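Local atomic coordinates of magnesium and cobalt efflux protein (Bordetella parapertussis, PDB entry 3JTF), a protein that probably takes part in magnesium and cobalt ion transport, the piece described here being its AMP-binding pair of CBS domains. Residues H100-I105 against G113-E118; H38-V43 against I54-D59. All coordinates share one frame; numbering follows the deposited sequence.

Ile103 CD1 lies 3.6 Å from Pro42 CG, and Leu101 CD2 lies 3.8 Å from Ile54 CD1, so that contacts 1 and 2 pack side chain to side chain. Each is a beta hairpin, contact 2 from the first CBS domain of the chain and contact 1 from the second, with centres about 13 Å apart. Beside the ribose, Thr116 CG2 lies 3.7 Å from Arg40 NH1. AMP is bound by residues of both hairpins, Thr116 of contact 1 and His38 and Arg40 of contact 2; a sulfate ion also touches both. The pair is a worked example of a wider principle: many CBS pairs bind adenosine nucleotides between their two repeats.

Contact 1 (H100-I105 against G113-E118); sequences HLAIVI and GLVTME. With AMP (adenosine monophosphate), chain F; SO4 (sulfate ion), chain H.
His100 meets Met117, a selenomethionine, where the antiparallel hairpin of strands 101-105 and 111-116 runs into helix 117-126 of the second CBS domain. The selenium sits over one face of the imidazole, 3.9 Å from the ring centroid and only 12° off the normal; the Met117 chain, extended through chi2 and bent at chi3, lies alongside the histidine. His100 O also accepts a bond from Met117 N, extending the pairing into the first turn of the helix. Leu101 then faces the nucleotide together with its partner Thr116: CD1 of Leu101 touches Thr116 CG2 and lies 3.8 Å from AMP N7. Ala102 and Val115 exchange a pair of backbone bonds, and on their face of the sheet Phe94 of helix 87-96 packs against Ala102. Ile103 returns to the face of Leu101, its CD1 4.0 Å from Leu114 CB. Leu114 in turn applies both methyl branches to the adenine, CD2 coming within 3.7 Å of AMP C6. The N-H of Val104 points almost straight at Gly113 O, yet the donor stands 49° out of the carbonyl plane; Val104 CG2 meanwhile packs on Val115 CG1 at 3.7 Å. Thr116 occupies the N-cap position, and its backbone N is hydrogen-bonded to Asp119 OD2. With OG1 placed between its own backbone N and carbonyl carbon (chi1 74°), the threonine turns its hydroxyl to the ribose, where OG1 and AMP O3' share a hydrogen bond of 2.7 Å.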
loop_
_atom_site.group_PDB
_atom_site.type_symbol
_atom_site.label_atom_id
_atom_site.label_comp_id
_atom_site.label_asym_id
_atom_site.label_seq_id
_atom_site.Cartn_x
_atom_site.Cartn_y
_atom_site.Cartn_z
ATOM N N HIS B 100 3.834 3.724 -7.672
ATOM C CA HIS B 100 4.467 4.374 -6.520
ATOM C C HIS B 100 5.710 3.641 -5.976
ATOM O O HIS B 100 6.224 3.968 -4.905
ATOM C CB HIS B 100 3.451 4.674 -5.417
ATOM C CG HIS B 100 2.448 5.725 -5.797
ATOM N ND1 HIS B 100 1.410 6.085 -4.973
ATOM C CD2 HIS B 100 2.321 6.482 -6.915
ATOM C CE1 HIS B 100 0.705 7.046 -5.549
ATOM N NE2 HIS B 100 1.234 7.303 -6.732
ATOM N N LEU B 101 6.206 2.700 -6.761
ATOM C CA LEU B 101 7.416 1.942 -6.437
ATOM C C LEU B 101 8.281 1.929 -7.675
ATOM O O LEU B 101 7.787 1.638 -8.780
ATOM C CB LEU B 101 7.062 0.509 -6.025
ATOM C CG LEU B 101 8.256 -0.325 -5.507
ATOM C CD1 LEU B 101 7.919 -1.321 -4.384
ATOM C CD2 LEU B 101 8.893 -1.065 -6.661
ATOM N N ALA B 102 9.565 2.254 -7.510
ATOM C CA ALA B 102 10.519 2.219 -8.597
ATOM C C ALA B 102 11.735 1.396 -8.168
ATOM O O ALA B 102 12.077 1.350 -6.992
ATOM C CB ALA B 102 10.972 3.671 -8.993
ATOM N N ILE B 103 12.360 0.757 -9.147
ATOM C CA ILE B 103 13.605 0.093 -8.956
ATOM C C ILE B 103 14.705 1.093 -9.262
ATOM O O ILE B 103 14.655 1.797 -10.260
ATOM C CB ILE B 103 13.727 -1.138 -9.888
ATOM C CG1 ILE B 103 12.615 -2.163 -9.647
ATOM C CG2 ILE B 103 15.134 -1.825 -9.740
ATOM C CD1 ILE B 103 12.548 -2.628 -8.214
ATOM N N VAL B 104 15.716 1.132 -8.408
ATOM C CA VAL B 104 16.782 2.095 -8.524
ATOM C C VAL B 104 18.001 1.452 -9.191
ATOM O O VAL B 104 18.414 0.334 -8.813
ATOM C CB VAL B 104 17.186 2.604 -7.148
ATOM C CG1 VAL B 104 18.362 3.607 -7.242
ATOM C CG2 VAL B 104 15.960 3.198 -6.429
ATOM N N ILE B 105 18.579 2.148 -10.155
ATOM C CA ILE B 105 19.797 1.680 -10.827
ATOM C C ILE B 105 20.970 2.665 -10.685
ATOM O O ILE B 105 20.768 3.848 -10.615
ATOM C CB ILE B 105 19.518 1.310 -12.316
ATOM C CG1 ILE B 105 19.162 2.524 -13.137
ATOM C CG2 ILE B 105 18.426 0.250 -12.436
ATOM C CD1 ILE B 105 18.814 2.203 -14.607
ATOM N N GLY B 113 18.706 -0.892 -5.729
ATOM C CA GLY B 113 17.696 -0.858 -4.668
ATOM C C GLY B 113 16.309 -0.598 -5.205
ATOM O O GLY B 113 16.054 -0.763 -6.398
ATOM N N LEU B 114 15.404 -0.264 -4.294
ATOM C CA LEU B 114 14.060 0.151 -4.642
ATOM C C LEU B 114 13.666 1.345 -3.767
ATOM O O LEU B 114 14.268 1.619 -2.738
ATOM C CB LEU B 114 13.057 -1.018 -4.571
ATOM C CG LEU B 114 12.601 -1.587 -3.228
ATOM C CD1 LEU B 114 11.684 -0.636 -2.474
ATOM C CD2 LEU B 114 11.910 -2.953 -3.437
ATOM N N VAL B 115 12.677 2.080 -4.214
ATOM C CA VAL B 115 12.249 3.287 -3.543
ATOM C C VAL B 115 10.761 3.446 -3.801
ATOM O O VAL B 115 10.254 3.031 -4.864
ATOM C CB VAL B 115 13.100 4.508 -3.993
ATOM C CG1 VAL B 115 12.828 4.851 -5.435
ATOM C CG2 VAL B 115 12.901 5.693 -3.015
ATOM N N THR B 116 10.063 3.979 -2.804
ATOM C CA THR B 116 8.623 4.256 -2.882
ATOM C C THR B 116 8.299 5.710 -2.562
ATOM O O THR B 116 9.123 6.440 -2.003
ATOM C CB THR B 116 7.762 3.358 -1.946
ATOM O OG1 THR B 116 7.903 3.768 -0.579
ATOM C CG2 THR B 116 8.090 1.835 -2.104
HETATM N N MSE B 117 7.086 6.125 -2.939
HETATM C CA MSE B 117 6.638 7.504 -2.681
HETATM C C MSE B 117 6.663 7.840 -1.208
HETATM O O MSE B 117 6.973 8.966 -0.844
HETATM C CB MSE B 117 5.231 7.773 -3.229
HETATM C CG MSE B 117 4.936 9.326 -3.337
HETATM SE SE MSE B 117 3.197 9.572 -4.189
HETATM C CE MSE B 117 2.125 9.199 -2.576
ATOM N N GLU B 118 6.329 6.860 -0.367
ATOM C CA GLU B 118 6.389 7.047 1.079
ATOM C C GLU B 118 7.777 7.404 1.560
ATOM O O GLU B 118 7.912 8.340 2.358
ATOM C CB GLU B 118 5.881 5.795 1.813
ATOM C CG GLU B 118 5.781 5.903 3.355
ATOM C CD GLU B 118 5.491 4.497 4.014
ATOM O OE1 GLU B 118 4.428 3.911 3.688
ATOM O OE2 GLU B 118 6.317 3.967 4.815
HETATM P P AMP F . 4.744 -0.997 1.862
HETATM O O1P AMP F . 4.474 -1.374 0.445
HETATM O O2P AMP F . 3.674 -0.197 2.527
HETATM O O3P AMP F . 5.192 -2.158 2.685
HETATM O "O5'" AMP F . 6.030 -0.057 1.900
HETATM C "C5'" AMP F . 6.557 0.327 3.178
HETATM C "C4'" AMP F . 8.034 0.509 3.008
HETATM O "O4'" AMP F . 8.769 -0.724 2.858
HETATM C "C3'" AMP F . 8.293 1.272 1.705
HETATM O "O3'" AMP F . 8.045 2.674 1.855
HETATM C "C2'" AMP F . 9.723 0.921 1.506
HETATM O "O2'" AMP F . 10.394 1.621 2.623
HETATM C "C1'" AMP F . 9.676 -0.594 1.752
HETATM N N9 AMP F . 9.232 -1.587 0.708
HETATM C C8 AMP F . 8.103 -1.655 -0.057
HETATM N N7 AMP F . 8.097 -2.778 -0.834
HETATM C C5 AMP F . 9.228 -3.462 -0.538
HETATM C C6 AMP F . 9.845 -4.733 -0.949
HETATM N N6 AMP F . 9.262 -5.495 -1.880
HETATM N N1 AMP F . 11.042 -5.067 -0.421
HETATM C C2 AMP F . 11.641 -4.327 0.514
HETATM N N3 AMP F . 11.121 -3.176 0.975
HETATM C C4 AMP F . 9.946 -2.696 0.470
HETATM S S SO4 H . 4.096 4.343 -1.392
HETATM O O1 SO4 H . 2.655 4.148 -1.349
HETATM O O2 SO4 H . 4.449 5.699 -1.194
HETATM O O3 SO4 H . 4.705 3.469 -0.368
HETATM O O4 SO4 H . 4.589 3.869 -2.661
#

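Contact 2 (H38-V43 against I54-D59); sequences HSRFPV and ILLAKD. With AMP (adenosine monophosphate), chain F; SO4 (sulfate ion), chain H.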
loop_
_atom_site.group_PDB
_atom_site.type_symbol
_atom_site.label_atom_id
_atom_site.label_comp_id
_atom_site.label_asym_id
_atom_site.label_seq_id
_atom_site.Cartn_x
_atom_site.Cartn_y
_atom_site.Cartn_z
ATOM N N HIS B 38 4.588 -6.269 2.804
ATOM C CA HIS B 38 4.616 -5.333 1.662
ATOM C C HIS B 38 3.516 -5.687 0.679
ATOM O O HIS B 38 3.090 -6.815 0.625
ATOM C CB HIS B 38 5.960 -5.341 0.946
ATOM C CG HIS B 38 7.092 -4.917 1.814
ATOM N ND1 HIS B 38 7.114 -3.705 2.468
ATOM C CD2 HIS B 38 8.218 -5.567 2.185
ATOM C CE1 HIS B 38 8.223 -3.622 3.190
ATOM N NE2 HIS B 38 8.910 -4.741 3.032
ATOM N N SER B 39 3.050 -4.705 -0.066
ATOM C CA SER B 39 1.992 -4.897 -1.055
ATOM C C SER B 39 2.543 -5.165 -2.464
ATOM O O SER B 39 1.824 -5.675 -3.305
ATOM C CB SER B 39 1.089 -3.662 -1.119
ATOM O OG SER B 39 1.880 -2.465 -1.290
ATOM N N ARG B 40 3.782 -4.772 -2.720
ATOM C CA ARG B 40 4.370 -4.821 -4.054
ATOM C C ARG B 40 5.761 -5.476 -4.035
ATOM O O ARG B 40 6.547 -5.225 -3.135
ATOM C CB ARG B 40 4.509 -3.415 -4.606
ATOM C CG ARG B 40 3.197 -2.618 -4.715
ATOM C CD ARG B 40 3.500 -1.130 -4.716
ATOM N NE ARG B 40 3.976 -0.751 -3.391
ATOM C CZ ARG B 40 4.113 0.486 -2.955
ATOM N NH1 ARG B 40 4.549 0.686 -1.730
ATOM N NH2 ARG B 40 3.802 1.521 -3.733
ATOM N N PHE B 41 6.052 -6.291 -5.039
ATOM C CA PHE B 41 7.282 -7.086 -5.088
ATOM C C PHE B 41 7.884 -7.005 -6.459
ATOM O O PHE B 41 7.214 -7.325 -7.445
ATOM C CB PHE B 41 6.984 -8.537 -4.732
ATOM C CG PHE B 41 6.336 -8.688 -3.401
ATOM C CD1 PHE B 41 4.957 -8.539 -3.270
ATOM C CD2 PHE B 41 7.102 -8.914 -2.274
ATOM C CE1 PHE B 41 4.352 -8.617 -2.052
ATOM C CE2 PHE B 41 6.520 -9.026 -1.042
ATOM C CZ PHE B 41 5.127 -8.864 -0.910
ATOM N N PRO B 42 9.141 -6.561 -6.547
ATOM C CA PRO B 42 9.861 -6.867 -7.776
ATOM C C PRO B 42 9.949 -8.369 -8.014
ATOM O O PRO B 42 10.117 -9.124 -7.076
ATOM C CB PRO B 42 11.257 -6.271 -7.554
ATOM C CG PRO B 42 11.116 -5.359 -6.359
ATOM C CD PRO B 42 10.036 -6.005 -5.525
ATOM N N VAL B 43 9.808 -8.754 -9.274
ATOM C CA VAL B 43 9.804 -10.136 -9.704
ATOM C C VAL B 43 10.994 -10.418 -10.575
ATOM O O VAL B 43 11.345 -9.601 -11.447
ATOM C CB VAL B 43 8.490 -10.454 -10.463
ATOM C CG1 VAL B 43 8.502 -11.910 -10.976
ATOM C CG2 VAL B 43 7.274 -10.208 -9.520
ATOM N N ILE B 54 7.042 -5.904 -11.635
ATOM C CA ILE B 54 6.520 -5.720 -10.295
ATOM C C ILE B 54 5.173 -6.410 -10.163
ATOM O O ILE B 54 4.319 -6.281 -11.030
ATOM C CB ILE B 54 6.279 -4.243 -9.963
ATOM C CG1 ILE B 54 7.516 -3.399 -10.303
ATOM C CG2 ILE B 54 5.834 -4.095 -8.451
ATOM C CD1 ILE B 54 8.755 -3.677 -9.444
ATOM N N LEU B 55 4.998 -7.171 -9.089
ATOM C CA LEU B 55 3.720 -7.818 -8.821
ATOM C C LEU B 55 3.069 -7.101 -7.649
ATOM O O LEU B 55 3.694 -6.918 -6.606
ATOM C CB LEU B 55 3.896 -9.297 -8.465
ATOM C CG LEU B 55 2.594 -10.074 -8.136
ATOM C CD1 LEU B 55 1.735 -10.228 -9.427
ATOM C CD2 LEU B 55 2.967 -11.432 -7.601
ATOM N N LEU B 56 1.831 -6.665 -7.853
ATOM C CA LEU B 56 0.976 -6.199 -6.763
ATOM C C LEU B 56 0.279 -7.432 -6.171
ATOM O O LEU B 56 -0.451 -8.137 -6.855
ATOM C CB LEU B 56 -0.034 -5.177 -7.313
ATOM C CG LEU B 56 -1.014 -4.508 -6.340
ATOM C CD1 LEU B 56 -0.343 -3.498 -5.338
ATOM C CD2 LEU B 56 -2.164 -3.816 -7.145
ATOM N N ALA B 57 0.523 -7.695 -4.896
ATOM C CA ALA B 57 0.040 -8.911 -4.218
ATOM C C ALA B 57 -1.453 -9.153 -4.401
ATOM O O ALA B 57 -1.859 -10.289 -4.601
ATOM C CB ALA B 57 0.312 -8.836 -2.732
ATOM N N LYS B 58 -2.240 -8.085 -4.343
ATOM C CA LYS B 58 -3.679 -8.208 -4.399
ATOM C C LYS B 58 -4.176 -8.725 -5.763
ATOM O O LYS B 58 -5.251 -9.343 -5.845
ATOM C CB LYS B 58 -4.353 -6.887 -4.013
ATOM C CG LYS B 58 -4.270 -5.793 -5.022
ATOM C CD LYS B 58 -4.894 -4.476 -4.458
ATOM C CE LYS B 58 -6.241 -4.133 -5.097
ATOM N NZ LYS B 58 -7.064 -3.228 -4.166
ATOM N N ASP B 59 -3.380 -8.531 -6.807
ATOM C CA ASP B 59 -3.698 -9.103 -8.108
ATOM C C ASP B 59 -3.759 -10.623 -8.111
ATOM O O ASP B 59 -4.455 -11.217 -8.964
ATOM C CB ASP B 59 -2.743 -8.584 -9.185
ATOM C CG ASP B 59 -3.110 -7.175 -9.665
ATOM O OD1 ASP B 59 -4.304 -6.862 -9.582
ATOM O OD2 ASP B 59 -2.235 -6.411 -10.162
HETATM P P AMP F . 4.744 -0.997 1.862
HETATM O O1P AMP F . 4.474 -1.374 0.445
HETATM O O2P AMP F . 3.674 -0.197 2.527
HETATM O O3P AMP F . 5.192 -2.158 2.685
HETATM O "O5'" AMP F . 6.030 -0.057 1.900
HETATM C "C5'" AMP F . 6.557 0.327 3.178
HETATM C "C4'" AMP F . 8.034 0.509 3.008
HETATM O "O4'" AMP F . 8.769 -0.724 2.858
HETATM C "C3'" AMP F . 8.293 1.272 1.705
HETATM O "O3'" AMP F . 8.045 2.674 1.855
HETATM C "C2'" AMP F . 9.723 0.921 1.506
HETATM O "O2'" AMP F . 10.394 1.621 2.623
HETATM C "C1'" AMP F . 9.676 -0.594 1.752
HETATM N N9 AMP F . 9.232 -1.587 0.708
HETATM C C8 AMP F . 8.103 -1.655 -0.057
HETATM N N7 AMP F . 8.097 -2.778 -0.834
HETATM C C5 AMP F . 9.228 -3.462 -0.538
HETATM C C6 AMP F . 9.845 -4.733 -0.949
HETATM N N6 AMP F . 9.262 -5.495 -1.880
HETATM N N1 AMP F . 11.042 -5.067 -0.421
HETATM C C2 AMP F . 11.641 -4.327 0.514
HETATM N N3 AMP F . 11.121 -3.176 0.975
HETATM C C4 AMP F . 9.946 -2.696 0.470
HETATM S S SO4 H . 4.096 4.343 -1.392
HETATM O O1 SO4 H . 2.655 4.148 -1.349
HETATM O O2 SO4 H . 4.449 5.699 -1.194
HETATM O O3 SO4 H . 4.705 3.469 -0.368
HETATM O O4 SO4 H . 4.589 3.869 -2.661
HETATM O O HOH W 1 -1.000 -5.684 -2.859
#
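Phe41 and Leu55 form the hydrogen-bonded pair at the middle of an antiparallel hairpin, whose strands 40-43 and 54-56 run at 149° to each other and approach to 4.5 Å; Phe41 N to Leu55 O and Leu55 N to Phe41 O are the two bonds. A third backbone bond, nearly straight, joins Ala57 N to Ser39 O at 2.9 Å. Ser39 O also accepts from a water that is bound by Lys58 N, so one carbonyl holds the start of the 3-10 turn by two routes. From this turn Lys58 NZ reaches backbone carbonyls of the second subunit. The Phe41 ring turns its edge to the turn, CE1 lying 4.1 Å from Ala57 CB. On the same side of the sheet Val43 CG2 packs against Leu55 CB. The other side carries Pro42, whose CA and CB are touched by the Ile54 CD1 tip, and Arg40, whose CG meets Leu56 CD1 at 3.7 Å. Beyond CG the arginine leaves the hairpin: its chain bends at chi3 (-69°) and sends the guanidinium to the anions. There NH1 donates to AMP O1P at 3.0 Å and to sulfate O3, while NH2 donates to sulfate O4 at 2.7 Å; the anions lie at the edge of the group, near its plane, an arrangement likely to balance part of their negative charge. AMP C4 lies over one face of the His38 imidazole, 3.3 Å above the plane of that ring and over its centre. His38 ND1 faces AMP O3P, in a modelled bond so short that its length is doubtful. Adenine N6 gives a fairly straight bond to Arg40 O, 3.0 Å long. His38, Ser39, Arg40 and Pro42 thus supply part of the first CBS repeat's share of the adenosine-nucleotide site found between paired CBS domains.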